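Local coordinates for centrosomal protein of 104 kDa (PDB 5LPI) that is required for ciliogenesis and for structural integrity at the tip of the cilium, and carries an array of zinc fingers, at residues Arg103-His108 with Glu116-His121. Numbering follows the deposited sequence.
Sequences RCPLCH and EAWKAH. With ZN (zinc ion), chain H.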
loop_
_atom_site.group_PDB
_atom_site.type_symbol
_atom_site.label_atom_id
_atom_site.label_comp_id
_atom_site.label_asym_id
_atom_site.label_seq_id
_atom_site.Cartn_x
_atom_site.Cartn_y
_atom_site.Cartn_z
ATOM N N ARG A 103 -9.181 0.213 -2.040
ATOM C CA ARG A 103 -9.266 -0.958 -1.180
ATOM C C ARG A 103 -7.985 -1.058 -0.366
ATOM O O ARG A 103 -6.901 -1.227 -0.935
ATOM C CB ARG A 103 -9.470 -2.230 -2.006
ATOM C CG ARG A 103 -9.215 -3.519 -1.245
ATOM C CD ARG A 103 -10.126 -3.644 -0.034
ATOM N NE ARG A 103 -10.205 -5.017 0.466
ATOM C CZ ARG A 103 -11.306 -5.770 0.433
ATOM N NH1 ARG A 103 -12.442 -5.286 -0.077
ATOM N NH2 ARG A 103 -11.280 -7.002 0.930
ATOM N N CYS A 104 -8.108 -0.957 0.950
ATOM C CA CYS A 104 -6.939 -1.089 1.816
ATOM C C CYS A 104 -6.609 -2.558 1.997
ATOM O O CYS A 104 -7.453 -3.315 2.489
ATOM C CB CYS A 104 -7.160 -0.465 3.188
ATOM S SG CYS A 104 -5.640 -0.530 4.178
ATOM N N PRO A 105 -5.413 -3.006 1.616
ATOM C CA PRO A 105 -5.046 -4.407 1.839
ATOM C C PRO A 105 -4.675 -4.714 3.284
ATOM O O PRO A 105 -4.504 -5.894 3.624
ATOM C CB PRO A 105 -3.839 -4.589 0.918
ATOM C CG PRO A 105 -3.123 -3.242 1.035
ATOM C CD PRO A 105 -4.287 -2.220 1.065
ATOM N N LEU A 106 -4.536 -3.700 4.141
ATOM C CA LEU A 106 -4.165 -3.941 5.534
ATOM C C LEU A 106 -5.387 -4.151 6.423
ATOM O O LEU A 106 -5.401 -5.053 7.264
ATOM C CB LEU A 106 -3.327 -2.779 6.070
ATOM C CG LEU A 106 -2.078 -2.417 5.258
ATOM C CD1 LEU A 106 -1.331 -1.268 5.935
ATOM C CD2 LEU A 106 -1.158 -3.652 5.076
ATOM N N CYS A 107 -6.422 -3.326 6.261
ATOM C CA CYS A 107 -7.629 -3.458 7.066
ATOM C C CYS A 107 -8.833 -3.922 6.258
ATOM O O CYS A 107 -9.911 -4.116 6.835
ATOM C CB CYS A 107 -7.947 -2.129 7.779
ATOM S SG CYS A 107 -8.571 -0.812 6.686
ATOM N N HIS A 108 -8.696 -4.069 4.934
ATOM C CA HIS A 108 -9.735 -4.627 4.063
ATOM C C HIS A 108 -10.943 -3.713 3.881
ATOM O O HIS A 108 -12.017 -4.188 3.512
ATOM C CB HIS A 108 -10.208 -5.993 4.569
ATOM C CG HIS A 108 -9.088 -6.876 5.006
ATOM N ND1 HIS A 108 -8.192 -7.431 4.114
ATOM C CD2 HIS A 108 -8.684 -7.257 6.240
ATOM C CE1 HIS A 108 -7.303 -8.146 4.781
ATOM N NE2 HIS A 108 -7.571 -8.047 6.071
ATOM N N GLU A 116 -5.711 11.378 -2.712
ATOM C CA GLU A 116 -5.995 12.133 -1.493
ATOM C C GLU A 116 -6.654 11.250 -0.438
ATOM O O GLU A 116 -6.348 11.356 0.757
ATOM C CB GLU A 116 -6.886 13.330 -1.837
ATOM C CG GLU A 116 -7.269 14.234 -0.674
ATOM C CD GLU A 116 -8.238 15.348 -1.099
ATOM O OE1 GLU A 116 -9.461 15.090 -1.158
ATOM O OE2 GLU A 116 -7.773 16.473 -1.393
ATOM N N ALA A 117 -7.564 10.371 -0.866
ATOM C CA ALA A 117 -8.185 9.414 0.049
ATOM C C ALA A 117 -7.174 8.413 0.598
ATOM O O ALA A 117 -7.219 8.068 1.788
ATOM C CB ALA A 117 -9.313 8.676 -0.659
ATOM N N TRP A 118 -6.283 7.898 -0.253
ATOM C CA TRP A 118 -5.241 6.999 0.238
ATOM C C TRP A 118 -4.451 7.645 1.369
ATOM O O TRP A 118 -4.224 7.034 2.420
ATOM C CB TRP A 118 -4.297 6.601 -0.896
ATOM C CG TRP A 118 -4.697 5.362 -1.597
ATOM C CD1 TRP A 118 -5.017 5.229 -2.920
ATOM C CD2 TRP A 118 -4.830 4.069 -1.016
ATOM N NE1 TRP A 118 -5.331 3.918 -3.199
ATOM C CE2 TRP A 118 -5.232 3.187 -2.043
ATOM C CE3 TRP A 118 -4.623 3.559 0.272
ATOM C CZ2 TRP A 118 -5.448 1.827 -1.818
ATOM C CZ3 TRP A 118 -4.843 2.201 0.494
ATOM C CH2 TRP A 118 -5.251 1.356 -0.542
ATOM N N LYS A 119 -4.010 8.884 1.158
ATOM C CA LYS A 119 -3.235 9.562 2.191
ATOM C C LYS A 119 -4.048 9.735 3.466
ATOM O O LYS A 119 -3.542 9.495 4.566
ATOM C CB LYS A 119 -2.739 10.920 1.682
ATOM C CG LYS A 119 -1.608 10.827 0.665
ATOM C CD LYS A 119 -0.973 12.211 0.464
ATOM C CE LYS A 119 0.241 12.160 -0.458
ATOM N NZ LYS A 119 -0.151 11.923 -1.877
ATOM N N ALA A 120 -5.315 10.143 3.341
ATOM C CA ALA A 120 -6.119 10.362 4.538
ATOM C C ALA A 120 -6.372 9.054 5.283
ATOM O O ALA A 120 -6.379 9.021 6.522
ATOM C CB ALA A 120 -7.433 11.048 4.164
ATOM N N HIS A 121 -6.582 7.963 4.548
ATOM C CA HIS A 121 -6.784 6.674 5.203
ATOM C C HIS A 121 -5.530 6.217 5.938
ATOM O O HIS A 121 -5.586 5.838 7.111
ATOM C CB HIS A 121 -7.189 5.622 4.178
ATOM C CG HIS A 121 -7.420 4.274 4.783
ATOM N ND1 HIS A 121 -8.582 3.949 5.446
ATOM C CD2 HIS A 121 -6.623 3.182 4.860
ATOM C CE1 HIS A 121 -8.500 2.709 5.893
ATOM N NE2 HIS A 121 -7.324 2.220 5.544
HETATM ZN ZN ZN H . -6.533 0.384 6.128
#
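A zinc ion joins the two segments: Cys104 SG at 2.3 Å and Cys107 SG at 2.4 Å bind it from the loop, His121 NE2 at 2.1 Å from the helix, and Cys128 completes the site. Zinc, a borderline Lewis acid, takes both soft thiolates and an imidazole nitrogen. His121 CG stands anti to its backbone N (chi1 -180°), which carries the ring to the metal, with Cys107 SG in the ring plane at its edge. Cys104 SG also accepts the backbone N-H of Cys107, nearly straight at 164°, and, weakly, that of Leu106; these bonds would probably spread some thiolate charge. About one helical turn before His121, Trp118 reaches the loop with the edge of its six-membered ring: CH2 lies 3.1 Å from Arg103 O, so a slightly positive ring C-H meets a carbonyl oxygen, and 4.0 Å from Pro105 CD. An alanine in place of Trp118 would probably loosen the helix against the cysteine loop, since these indole contacts would go. Phe111 backs both helix residues, stacking on His121 and meeting Trp118 edge-to-face. The CxxC loop between two short antiparallel strands, then a histidine-bearing helix, is the ββα arrangement of a C2H2-like zinc finger, here with three cysteines and one histidine, the last of four zinc sites in this array.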